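Local coordinates for protein TonB-dependent siderophore receptor (Pseudomonas aeruginosa 39016, PDB 5NEC) that probably takes up iron-loaded siderophores, and drugs conjugated to them, across the outer membrane as a TonB-dependent receptor built from a beta-barrel and a plug domain, at residues L74-G79 and G658-D663; S53-P58 and K597-Y602; E459-N464 and A470-D475. All blocks are in the same frame, centred on the assembly; numbering follows the deposited sequence.

Contact 1: L74-G79 and G658-D663; sequences LRTVPG and GAFYVD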
ATOM      1  N   LEU A  74      -5.816   3.871   0.924  1.00 52.35           N
ATOM      2  CA  LEU A  74      -6.352   2.732   0.164  1.00 52.40           C
ATOM      3  C   LEU A  74      -7.668   2.151   0.713  1.00 51.51           C
ATOM      4  O   LEU A  74      -8.283   1.331   0.050  1.00 49.29           O
ATOM      5  CB  LEU A  74      -5.300   1.628  -0.010  1.00 51.82           C
ATOM      6  CG  LEU A  74      -4.156   1.947  -0.975  1.00 51.86           C
ATOM      7  CD1 LEU A  74      -3.036   0.922  -0.804  1.00 53.13           C
ATOM      8  CD2 LEU A  74      -4.608   2.010  -2.439  1.00 53.01           C
ATOM      9  N   ARG A  75      -8.124   2.600   1.883  1.00 51.20           N
ATOM     10  CA  ARG A  75      -9.465   2.247   2.354  1.00 51.57           C
ATOM     11  C   ARG A  75     -10.572   2.642   1.364  1.00 51.89           C
ATOM     12  O   ARG A  75     -11.640   2.039   1.375  1.00 49.98           O
ATOM     13  CB  ARG A  75      -9.742   2.820   3.757  1.00 53.69           C
ATOM     14  CG  ARG A  75     -10.321   4.237   3.844  1.00 57.77           C
ATOM     15  CD  ARG A  75     -10.206   4.776   5.271  1.00 59.40           C
ATOM     16  NE  ARG A  75     -10.899   6.051   5.496  1.00 61.01           N
ATOM     17  CZ  ARG A  75     -10.374   7.279   5.380  1.00 63.32           C
ATOM     18  NH1 ARG A  75      -9.114   7.500   4.987  1.00 64.62           N
ATOM     19  NH2 ARG A  75     -11.146   8.324   5.652  1.00 67.14           N
ATOM     20  N   THR A  76     -10.300   3.643   0.510  1.00 52.04           N
ATOM     21  CA  THR A  76     -11.215   4.054  -0.571  1.00 51.73           C
ATOM     22  C   THR A  76     -11.326   3.089  -1.762  1.00 50.03           C
ATOM     23  O   THR A  76     -12.201   3.251  -2.580  1.00 51.96           O
ATOM     24  CB  THR A  76     -10.847   5.464  -1.126  1.00 52.23           C
ATOM     25  OG1 THR A  76      -9.466   5.503  -1.519  1.00 52.95           O
ATOM     26  CG2 THR A  76     -11.109   6.533  -0.097  1.00 51.74           C
ATOM     27  N   VAL A  77     -10.436   2.118  -1.876  1.00 51.09           N
ATOM     28  CA  VAL A  77     -10.484   1.143  -2.956  1.00 51.02           C
ATOM     29  C   VAL A  77     -10.754  -0.228  -2.347  1.00 52.10           C
ATOM     30  O   VAL A  77      -9.863  -0.812  -1.719  1.00 51.55           O
ATOM     31  CB  VAL A  77      -9.164   1.119  -3.749  1.00 49.83           C
ATOM     32  CG1 VAL A  77      -9.232   0.080  -4.859  1.00 50.08           C
ATOM     33  CG2 VAL A  77      -8.888   2.501  -4.323  1.00 51.41           C
ATOM     34  N   PRO A  78     -11.962  -0.770  -2.561  1.00 53.83           N
ATOM     35  CA  PRO A  78     -12.368  -1.998  -1.865  1.00 52.55           C
ATOM     36  C   PRO A  78     -11.610  -3.222  -2.327  1.00 51.89           C
ATOM     37  O   PRO A  78     -11.150  -3.280  -3.463  1.00 51.05           O
ATOM     38  CB  PRO A  78     -13.843  -2.131  -2.247  1.00 55.17           C
ATOM     39  CG  PRO A  78     -13.902  -1.549  -3.630  1.00 55.58           C
ATOM     40  CD  PRO A  78     -12.921  -0.405  -3.629  1.00 54.52           C
ATOM     41  N   GLY A  79     -11.478  -4.198  -1.435  1.00 54.86           N
ATOM     42  CA  GLY A  79     -10.783  -5.465  -1.748  1.00 55.52           C
ATOM     43  C   GLY A  79      -9.257  -5.472  -1.615  1.00 53.15           C
ATOM     44  O   GLY A  79      -8.605  -6.436  -2.024  1.00 55.31           O
ATOM     45  N   GLY A 658     -17.886   9.177   4.165  1.00 51.61           N
ATOM     46  CA  GLY A 658     -17.644   7.889   3.577  1.00 51.57           C
ATOM     47  C   GLY A 658     -18.270   6.780   4.382  1.00 52.14           C
ATOM     48  O   GLY A 658     -18.383   6.887   5.593  1.00 52.23           O
ATOM     49  N   ALA A 659     -18.686   5.729   3.686  1.00 52.21           N
ATOM     50  CA  ALA A 659     -19.146   4.497   4.301  1.00 51.66           C
ATOM     51  C   ALA A 659     -18.298   3.374   3.719  1.00 51.25           C
ATOM     52  O   ALA A 659     -18.157   3.265   2.495  1.00 47.81           O
ATOM     53  CB  ALA A 659     -20.611   4.264   3.997  1.00 51.94           C
ATOM     54  N   PHE A 660     -17.730   2.544   4.596  1.00 51.11           N
ATOM     55  CA  PHE A 660     -16.845   1.470   4.166  1.00 51.83           C
ATOM     56  C   PHE A 660     -17.296   0.177   4.814  1.00 50.95           C
ATOM     57  O   PHE A 660     -17.426   0.123   6.027  1.00 53.23           O
ATOM     58  CB  PHE A 660     -15.398   1.797   4.552  1.00 51.68           C
ATOM     59  CG  PHE A 660     -14.956   3.172   4.126  1.00 53.53           C
ATOM     60  CD1 PHE A 660     -14.499   3.398   2.841  1.00 54.35           C
ATOM     61  CD2 PHE A 660     -15.030   4.249   5.007  1.00 55.20           C
ATOM     62  CE1 PHE A 660     -14.105   4.670   2.441  1.00 55.52           C
ATOM     63  CE2 PHE A 660     -14.647   5.520   4.613  1.00 55.68           C
ATOM     64  CZ  PHE A 660     -14.188   5.734   3.324  1.00 56.06           C
ATOM     65  N   TYR A 661     -17.552  -0.847   4.009  1.00 50.04           N
ATOM     66  CA  TYR A 661     -17.826  -2.189   4.521  1.00 49.70           C
ATOM     67  C   TYR A 661     -16.697  -3.156   4.121  1.00 49.10           C
ATOM     68  O   TYR A 661     -16.205  -3.125   2.987  1.00 52.08           O
ATOM     69  CB  TYR A 661     -19.198  -2.691   4.039  1.00 48.88           C
ATOM     70  CG  TYR A 661     -19.478  -4.123   4.420  1.00 49.54           C
ATOM     71  CD1 TYR A 661     -19.957  -4.447   5.689  1.00 49.24           C
ATOM     72  CD2 TYR A 661     -19.234  -5.170   3.518  1.00 49.56           C
ATOM     73  CE1 TYR A 661     -20.203  -5.755   6.047  1.00 49.38           C
ATOM     74  CE2 TYR A 661     -19.480  -6.487   3.867  1.00 49.45           C
ATOM     75  CZ  TYR A 661     -19.970  -6.766   5.135  1.00 50.43           C
ATOM     76  OH  TYR A 661     -20.206  -8.062   5.504  1.00 52.51           O
ATOM     77  N   VAL A 662     -16.276  -3.991   5.065  1.00 47.24           N
ATOM     78  CA  VAL A 662     -15.362  -5.103   4.777  1.00 47.73           C
ATOM     79  C   VAL A 662     -15.943  -6.352   5.442  1.00 47.90           C
ATOM     80  O   VAL A 662     -16.213  -6.337   6.627  1.00 46.86           O
ATOM     81  CB  VAL A 662     -13.919  -4.844   5.292  1.00 46.12           C
ATOM     82  CG1 VAL A 662     -13.035  -6.058   5.057  1.00 45.95           C
ATOM     83  CG2 VAL A 662     -13.306  -3.630   4.623  1.00 45.06           C
ATOM     84  N   ASP A 663     -16.105  -7.415   4.661  1.00 48.88           N
ATOM     85  CA  ASP A 663     -16.628  -8.717   5.118  1.00 49.87           C
ATOM     86  C   ASP A 663     -15.590  -9.371   6.041  1.00 50.18           C
ATOM     87  O   ASP A 663     -14.473  -8.868   6.178  1.00 50.89           O
ATOM     88  CB  ASP A 663     -16.872  -9.591   3.878  1.00 50.66           C
ATOM     89  CG  ASP A 663     -17.887 -10.684   4.076  1.00 52.27           C
ATOM     90  OD1 ASP A 663     -18.118 -11.134   5.219  1.00 54.97           O
ATOM     91  OD2 ASP A 663     -18.444 -11.117   3.042  1.00 52.22           O
TER
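Arg75 and Phe660 make nearly all of this contact between the plug domain and the inner wall of the barrel, and the main interaction is a CH-pi contact. Arg75 CG lies over one face of the Phe660 ring, 4.3 Å from its centroid and 18° off the ring normal, displaced toward the rim. The aliphatic chain then runs extended from CG to NE, which carries Arg75 NE to 3.9 Å from Phe660 CE2. With the guanidinium and ring planes 55° apart, this is not a parallel stack; the arginine lays its methylene part on the ring.

Van der Waals contacts add to this. Arg75 O comes to 3.5 Å from Phe660 CD1, and Thr76 meets the ring obliquely through CA, 4.2 Å from Phe660 CE1, with its methyl CG2 close behind. Thr76 belongs to a type I beta turn that is closed by the bond from Val77 N to Leu74 O, 3.0 Å.

The polar ends of Arg75 and Thr76 find partners elsewhere. Arg75 NH2 forms a salt bridge with Asp682 and NH1 another with Asp72, two carboxylates that probably offset the nearby like charge of Arg680; Ser642 OG bonds Arg75 O, and Thr76 OG1 is hydrogen-bonded to Ala73 O.

The turn follows helix 70-74 and leads into strand 80-83, while Phe660 projects from strand 653-666, which is hydrogen-bonded between strands 639-650 and 674-688 of the barrel wall.

Contact 2: S53-P58 and K597-Y602; sequences SVTVVP and KVFAGY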
ATOM      1  N   SER A  53      -8.642  -3.553 -15.174  1.00 65.17           N
ATOM      2  CA  SER A  53      -9.176  -2.813 -14.032  1.00 63.39           C
ATOM      3  C   SER A  53      -8.085  -1.943 -13.401  1.00 60.84           C
ATOM      4  O   SER A  53      -7.123  -2.461 -12.836  1.00 61.37           O
ATOM      5  CB  SER A  53      -9.754  -3.774 -13.001  1.00 63.16           C
ATOM      6  OG  SER A  53     -10.868  -4.444 -13.551  1.00 65.61           O
ATOM      7  N   VAL A  54      -8.235  -0.622 -13.512  1.00 59.00           N
ATOM      8  CA  VAL A  54      -7.299   0.328 -12.916  1.00 55.85           C
ATOM      9  C   VAL A  54      -8.090   1.378 -12.161  1.00 53.97           C
ATOM     10  O   VAL A  54      -9.004   1.966 -12.721  1.00 52.99           O
ATOM     11  CB  VAL A  54      -6.441   1.028 -13.983  1.00 56.44           C
ATOM     12  CG1 VAL A  54      -5.522   2.069 -13.334  1.00 56.42           C
ATOM     13  CG2 VAL A  54      -5.639  -0.000 -14.780  1.00 56.77           C
ATOM     14  N   THR A  55      -7.738   1.610 -10.901  1.00 53.54           N
ATOM     15  CA  THR A  55      -8.330   2.688 -10.107  1.00 54.08           C
ATOM     16  C   THR A  55      -7.234   3.631  -9.637  1.00 52.62           C
ATOM     17  O   THR A  55      -6.261   3.204  -9.012  1.00 53.97           O
ATOM     18  CB  THR A  55      -9.087   2.155  -8.871  1.00 55.02           C
ATOM     19  OG1 THR A  55     -10.067   1.195  -9.283  1.00 58.11           O
ATOM     20  CG2 THR A  55      -9.758   3.291  -8.086  1.00 53.76           C
ATOM     21  N   VAL A  56      -7.393   4.915  -9.936  1.00 50.43           N
ATOM     22  CA  VAL A  56      -6.469   5.926  -9.460  1.00 49.78           C
ATOM     23  C   VAL A  56      -7.095   6.660  -8.267  1.00 48.97           C
ATOM     24  O   VAL A  56      -8.211   7.143  -8.354  1.00 47.02           O
ATOM     25  CB  VAL A  56      -6.072   6.885 -10.595  1.00 50.24           C
ATOM     26  CG1 VAL A  56      -5.129   7.972 -10.073  1.00 50.42           C
ATOM     27  CG2 VAL A  56      -5.436   6.089 -11.739  1.00 50.28           C
ATOM     28  N   VAL A  57      -6.394   6.681  -7.134  1.00 49.73           N
ATOM     29  CA  VAL A  57      -6.794   7.516  -6.009  1.00 50.85           C
ATOM     30  C   VAL A  57      -6.136   8.866  -6.238  1.00 51.47           C
ATOM     31  O   VAL A  57      -4.915   8.983  -6.085  1.00 52.56           O
ATOM     32  CB  VAL A  57      -6.370   6.949  -4.643  1.00 50.05           C
ATOM     33  CG1 VAL A  57      -6.925   7.825  -3.510  1.00 49.77           C
ATOM     34  CG2 VAL A  57      -6.846   5.511  -4.511  1.00 51.06           C
ATOM     35  N   PRO A  58      -6.927   9.880  -6.633  1.00 52.74           N
ATOM     36  CA  PRO A  58      -6.339  11.181  -6.944  1.00 54.04           C
ATOM     37  C   PRO A  58      -6.009  12.011  -5.714  1.00 55.63           C
ATOM     38  O   PRO A  58      -6.550  11.771  -4.628  1.00 55.19           O
ATOM     39  CB  PRO A  58      -7.428  11.863  -7.756  1.00 54.64           C
ATOM     40  CG  PRO A  58      -8.693  11.312  -7.194  1.00 55.17           C
ATOM     41  CD  PRO A  58      -8.399   9.919  -6.718  1.00 53.88           C
ATOM     42  N   LYS A 597     -19.751  15.136  -5.850  1.00 66.07           N
ATOM     43  CA  LYS A 597     -18.678  14.244  -6.298  1.00 65.56           C
ATOM     44  C   LYS A 597     -18.722  12.886  -5.607  1.00 63.31           C
ATOM     45  O   LYS A 597     -19.191  12.756  -4.481  1.00 62.49           O
ATOM     46  CB  LYS A 597     -17.308  14.878  -6.055  1.00 65.31           C
ATOM     47  CG  LYS A 597     -17.084  16.112  -6.894  1.00 67.00           C
ATOM     48  CD  LYS A 597     -15.626  16.506  -6.944  1.00 68.04           C
ATOM     49  CE  LYS A 597     -15.159  17.046  -5.605  1.00 69.04           C
ATOM     50  NZ  LYS A 597     -13.839  17.719  -5.735  1.00 68.71           N
ATOM     51  N   VAL A 598     -18.200  11.879  -6.296  1.00 61.10           N
ATOM     52  CA  VAL A 598     -18.202  10.518  -5.795  1.00 59.07           C
ATOM     53  C   VAL A 598     -16.920   9.757  -6.197  1.00 57.05           C
ATOM     54  O   VAL A 598     -16.391   9.934  -7.299  1.00 55.04           O
ATOM     55  CB  VAL A 598     -19.491   9.779  -6.231  1.00 60.56           C
ATOM     56  CG1 VAL A 598     -19.425   9.344  -7.688  1.00 61.49           C
ATOM     57  CG2 VAL A 598     -19.769   8.594  -5.324  1.00 61.17           C
ATOM     58  N   PHE A 599     -16.415   8.953  -5.260  1.00 53.56           N
ATOM     59  CA  PHE A 599     -15.340   8.013  -5.514  1.00 52.30           C
ATOM     60  C   PHE A 599     -15.716   6.749  -4.755  1.00 50.61           C
ATOM     61  O   PHE A 599     -15.766   6.757  -3.531  1.00 49.48           O
ATOM     62  CB  PHE A 599     -14.025   8.593  -5.021  1.00 53.15           C
ATOM     63  CG  PHE A 599     -12.820   7.785  -5.396  1.00 53.81           C
ATOM     64  CD1 PHE A 599     -12.238   7.929  -6.667  1.00 54.92           C
ATOM     65  CD2 PHE A 599     -12.236   6.904  -4.481  1.00 52.74           C
ATOM     66  CE1 PHE A 599     -11.112   7.196  -7.029  1.00 54.30           C
ATOM     67  CE2 PHE A 599     -11.105   6.166  -4.835  1.00 53.40           C
ATOM     68  CZ  PHE A 599     -10.541   6.314  -6.110  1.00 53.75           C
ATOM     69  N   ALA A 600     -16.028   5.682  -5.486  1.00 49.76           N
ATOM     70  CA  ALA A 600     -16.694   4.515  -4.909  1.00 48.56           C
ATOM     71  C   ALA A 600     -16.433   3.238  -5.691  1.00 47.60           C
ATOM     72  O   ALA A 600     -16.174   3.286  -6.878  1.00 47.75           O
ATOM     73  CB  ALA A 600     -18.196   4.767  -4.800  1.00 50.05           C
ATOM     74  N   GLY A 601     -16.469   2.096  -5.002  1.00 47.60           N
ATOM     75  CA  GLY A 601     -16.334   0.791  -5.648  1.00 47.11           C
ATOM     76  C   GLY A 601     -16.947  -0.348  -4.858  1.00 48.31           C
ATOM     77  O   GLY A 601     -17.172  -0.235  -3.654  1.00 49.41           O
ATOM     78  N   TYR A 602     -17.235  -1.447  -5.542  1.00 49.47           N
ATOM     79  CA  TYR A 602     -17.693  -2.677  -4.898  1.00 49.72           C
ATOM     80  C   TYR A 602     -16.801  -3.800  -5.398  1.00 49.19           C
ATOM     81  O   TYR A 602     -16.401  -3.791  -6.553  1.00 49.10           O
ATOM     82  CB  TYR A 602     -19.180  -2.975  -5.197  1.00 51.14           C
ATOM     83  CG  TYR A 602     -19.594  -4.389  -4.789  1.00 52.65           C
ATOM     84  CD1 TYR A 602     -19.838  -4.721  -3.450  1.00 52.62           C
ATOM     85  CD2 TYR A 602     -19.674  -5.413  -5.736  1.00 53.06           C
ATOM     86  CE1 TYR A 602     -20.171  -6.029  -3.078  1.00 52.61           C
ATOM     87  CE2 TYR A 602     -20.010  -6.712  -5.374  1.00 52.91           C
ATOM     88  CZ  TYR A 602     -20.258  -7.015  -4.053  1.00 52.69           C
ATOM     89  OH  TYR A 602     -20.575  -8.309  -3.732  1.00 53.63           O
TER
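Thr55 is the first residue of the plug segment to meet Phe599, the barrel side chain that carries this contact. Its methyl CG2 reaches 3.7 Å from Phe599 CZ. With OG1 beside the backbone N (chi1 -55°), the methyl is the branch that faces the ring, approaching it obliquely.

The CB of Val56 is directed away from the barrel strand, and its carbonyl makes the contact instead. Val56 O sits at the ring edge, near the ring plane, 3.2 Å from Phe599 CE1 and 3.3 Å from Phe599 CZ.

Val57 crosses the phenylalanine at about a right angle, with its CG2 4.1 Å from Phe599 CZ. Pro58, at the N-cap position of helix 59-64, comes from the opposite direction to the aromatic side chain and places CD 3.9 Å from Phe599 CE1.

The backbones themselves stay well apart: the axes of strands 54-57 and 597-602 approach no closer than 9.7 Å, with their directions 138° apart. Phe599 spans the gap, its CB directed at the plug and its CG anti to the backbone N (chi1 -172°), and Val61 of helix 59-64 also touches it.

Chemically, plug and barrel meet here through apolar packing plus a carbonyl oxygen facing the slightly positive rim of an aromatic ring. Four of the five touching residues are buried, consistent with an interface held mainly by packing; one barrel side chain reaches four consecutive plug residues.

Contact 3: E459-N464 and A470-D475; sequences ETTAKN and ATKLSD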
ATOM      1  N   GLU A 459      19.174 -13.893 -10.546  1.00 59.87           N
ATOM      2  CA  GLU A 459      20.299 -14.629  -9.914  1.00 59.46           C
ATOM      3  C   GLU A 459      20.422 -14.188  -8.479  1.00 56.62           C
ATOM      4  O   GLU A 459      20.514 -12.994  -8.255  1.00 55.60           O
ATOM      5  CB  GLU A 459      21.643 -14.297 -10.560  1.00 62.04           C
ATOM      6  CG  GLU A 459      21.787 -14.654 -12.019  1.00 67.00           C
ATOM      7  CD  GLU A 459      23.239 -14.551 -12.509  1.00 72.32           C
ATOM      8  OE1 GLU A 459      24.160 -15.023 -11.800  1.00 77.93           O
ATOM      9  OE2 GLU A 459      23.466 -14.000 -13.611  1.00 75.29           O
ATOM     10  N   THR A 460      20.435 -15.119  -7.517  1.00 55.99           N
ATOM     11  CA  THR A 460      20.678 -14.784  -6.096  1.00 54.41           C
ATOM     12  C   THR A 460      21.750 -15.648  -5.458  1.00 52.14           C
ATOM     13  O   THR A 460      21.924 -16.795  -5.813  1.00 50.86           O
ATOM     14  CB  THR A 460      19.417 -14.884  -5.189  1.00 56.67           C
ATOM     15  OG1 THR A 460      18.903 -16.215  -5.222  1.00 59.75           O
ATOM     16  CG2 THR A 460      18.341 -13.921  -5.620  1.00 57.36           C
ATOM     17  N   THR A 461      22.448 -15.066  -4.487  1.00 51.38           N
ATOM     18  CA  THR A 461      23.377 -15.776  -3.629  1.00 50.21           C
ATOM     19  C   THR A 461      23.049 -15.394  -2.213  1.00 47.74           C
ATOM     20  O   THR A 461      22.978 -14.224  -1.905  1.00 47.18           O
ATOM     21  CB  THR A 461      24.821 -15.391  -3.964  1.00 51.18           C
ATOM     22  OG1 THR A 461      25.115 -15.862  -5.279  1.00 54.68           O
ATOM     23  CG2 THR A 461      25.817 -16.015  -3.005  1.00 51.99           C
ATOM     24  N   ALA A 462      22.842 -16.385  -1.359  1.00 47.20           N
ATOM     25  CA  ALA A 462      22.498 -16.157   0.047  1.00 46.32           C
ATOM     26  C   ALA A 462      23.594 -16.768   0.902  1.00 46.73           C
ATOM     27  O   ALA A 462      23.939 -17.944   0.728  1.00 48.42           O
ATOM     28  CB  ALA A 462      21.156 -16.789   0.385  1.00 44.41           C
ATOM     29  N   LYS A 463      24.156 -15.964   1.802  1.00 45.79           N
ATOM     30  CA  LYS A 463      25.113 -16.436   2.780  1.00 45.88           C
ATOM     31  C   LYS A 463      24.473 -16.364   4.147  1.00 44.84           C
ATOM     32  O   LYS A 463      24.101 -15.289   4.613  1.00 41.57           O
ATOM     33  CB  LYS A 463      26.387 -15.606   2.741  1.00 47.12           C
ATOM     34  CG  LYS A 463      27.235 -15.937   1.551  1.00 49.01           C
ATOM     35  CD  LYS A 463      28.330 -14.915   1.346  1.00 50.57           C
ATOM     36  CE  LYS A 463      29.056 -15.126   0.030  1.00 52.64           C
ATOM     37  NZ  LYS A 463      30.538 -15.071   0.221  1.00 54.85           N
ATOM     38  N   ASN A 464      24.351 -17.520   4.789  1.00 45.34           N
ATOM     39  CA  ASN A 464      23.708 -17.607   6.086  1.00 45.09           C
ATOM     40  C   ASN A 464      24.738 -17.857   7.167  1.00 44.20           C
ATOM     41  O   ASN A 464      25.264 -18.960   7.297  1.00 44.38           O
ATOM     42  CB  ASN A 464      22.684 -18.729   6.078  1.00 46.38           C
ATOM     43  CG  ASN A 464      21.863 -18.779   7.340  1.00 46.42           C
ATOM     44  OD1 ASN A 464      21.857 -17.855   8.151  1.00 47.33           O
ATOM     45  ND2 ASN A 464      21.167 -19.876   7.517  1.00 49.28           N
ATOM     46  N   ALA A 470      28.989 -21.418   7.964  1.00 48.11           N
ATOM     47  CA  ALA A 470      28.152 -20.593   7.113  1.00 45.79           C
ATOM     48  C   ALA A 470      27.905 -21.294   5.784  1.00 46.28           C
ATOM     49  O   ALA A 470      28.797 -21.965   5.263  1.00 47.63           O
ATOM     50  CB  ALA A 470      28.801 -19.245   6.878  1.00 44.00           C
ATOM     51  N   THR A 471      26.686 -21.151   5.259  1.00 47.19           N
ATOM     52  CA  THR A 471      26.300 -21.727   3.966  1.00 47.36           C
ATOM     53  C   THR A 471      26.276 -20.640   2.907  1.00 47.88           C
ATOM     54  O   THR A 471      25.983 -19.456   3.197  1.00 44.44           O
ATOM     55  CB  THR A 471      24.924 -22.429   4.017  1.00 47.75           C
ATOM     56  OG1 THR A 471      23.906 -21.499   4.420  1.00 47.71           O
ATOM     57  CG2 THR A 471      24.958 -23.627   5.018  1.00 47.18           C
ATOM     58  N   LYS A 472      26.633 -21.065   1.696  1.00 48.62           N
ATOM     59  CA  LYS A 472      26.570 -20.256   0.516  1.00 50.36           C
ATOM     60  C   LYS A 472      25.718 -21.015  -0.501  1.00 51.75           C
ATOM     61  O   LYS A 472      26.113 -22.084  -0.960  1.00 51.49           O
ATOM     62  CB  LYS A 472      27.970 -20.015  -0.016  1.00 51.29           C
ATOM     63  CG  LYS A 472      28.009 -19.014  -1.153  1.00 53.58           C
ATOM     64  CD  LYS A 472      29.338 -19.079  -1.890  1.00 55.26           C
ATOM     65  CE  LYS A 472      29.308 -18.141  -3.083  1.00 55.91           C
ATOM     66  NZ  LYS A 472      30.598 -18.201  -3.811  1.00 58.11           N
ATOM     67  N   LEU A 473      24.556 -20.459  -0.847  1.00 53.52           N
ATOM     68  CA  LEU A 473      23.601 -21.111  -1.750  1.00 54.55           C
ATOM     69  C   LEU A 473      23.168 -20.153  -2.847  1.00 52.91           C
ATOM     70  O   LEU A 473      22.745 -19.052  -2.568  1.00 52.74           O
ATOM     71  CB  LEU A 473      22.391 -21.619  -0.949  1.00 54.83           C
ATOM     72  CG  LEU A 473      22.735 -22.749   0.056  1.00 57.76           C
ATOM     73  CD1 LEU A 473      21.553 -23.032   0.995  1.00 57.64           C
ATOM     74  CD2 LEU A 473      23.213 -24.042  -0.629  1.00 56.89           C
ATOM     75  N   SER A 474      23.304 -20.587  -4.092  1.00 55.73           N
ATOM     76  CA  SER A 474      22.914 -19.803  -5.261  1.00 59.86           C
ATOM     77  C   SER A 474      21.672 -20.354  -5.938  1.00 62.79           C
ATOM     78  O   SER A 474      21.340 -21.523  -5.809  1.00 64.76           O
ATOM     79  CB  SER A 474      24.041 -19.760  -6.277  1.00 60.39           C
ATOM     80  OG  SER A 474      25.032 -18.854  -5.840  1.00 63.37           O
ATOM     81  N   ASP A 475      21.000 -19.486  -6.674  1.00 67.70           N
ATOM     82  CA  ASP A 475      19.801 -19.847  -7.398  1.00 70.94           C
ATOM     83  C   ASP A 475      19.667 -18.983  -8.653  1.00 70.61           C
ATOM     84  O   ASP A 475      20.030 -17.816  -8.642  1.00 69.27           O
ATOM     85  CB  ASP A 475      18.593 -19.688  -6.483  1.00 73.50           C
ATOM     86  CG  ASP A 475      17.377 -20.434  -6.986  1.00 80.27           C
ATOM     87  OD1 ASP A 475      17.534 -21.520  -7.597  1.00 84.01           O
ATOM     88  OD2 ASP A 475      16.250 -19.930  -6.763  1.00 86.47           O
TER
HETATM   89  O   HOH W   1      22.798 -19.719   2.413  1.00 43.63           O
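Thr461 and Ser474 face each other as a non-hydrogen-bonded pair of an antiparallel hairpin, and Thr461 divides its contacts between two residues of the opposite strand. Its CB lies 3.9 Å from Ser474 OG. From there the side chain branches. OG1, beside the backbone N (chi1 -66°), is hydrogen-bonded to Ser474 OG at 3.0 Å, and either hydroxyl could be the donor. The methyl CG2, anti to that N, lies 4.1 Å from Lys472 CE and equally far from Ser474 OG.

Lys472 and Lys463 run side by side on the same face as Thr461. Lys463 CG and Lys472 CG are 4.2 Å apart. Lys463 NZ stands 5.1 Å from Lys472 NZ, a like-charge proximity at the exposed end of the hairpin.

Backbone bonds fix the register in three hydrogen-bonded pairs. In the middle one, Ala462 N to Leu473 O measures 2.9 Å with an angle of 167° at the hydrogen. The return bond, Leu473 N to Ala462 O, completes the pair, and a water donates to the same oxygen while also hydrogen-bonding Thr471 OG1. In the pair nearest the turn, Asn464 N still bonds Thr471 O, but the return bond from Thr471 N to Asn464 O is weak at 3.3 Å. Asn464 OD1 meanwhile accepts from Gly466 N within the connecting loop.

These segments are the loop-side ends of strands 447-464 and 471-488, neighbours in the barrel wall. On its other edge strand 447-464 bonds to strand 426-444, with Glu459, Thr461 and Lys463 pairing with Thr431, Val429 and Asn427.

How the contacts relate
Contacts 1 and 2 join the plug to the inside of the barrel with centres about 11 Å apart, and they touch: Pro78 CG packs 3.5 Å from Gly601 C, and Val77 CG2 lies 3.6 Å from Val57 CG2. Strand 639-650 separates their barrel strands, 596-609 and 653-666. Along the chain the plug segments come first, 53-58 before 74-79, and the barrel partners follow in the same order, so the two contacts interleave. Contact 3 falls between these plug and barrel halves in sequence; its centre is about 42 Å from that of contact 1 and about 43 Å from that of contact 2, on the opposite side of the chain's centre. Together they sample the plug-to-barrel interface and a barrel-wall hairpin, the two components of a TonB-dependent receptor.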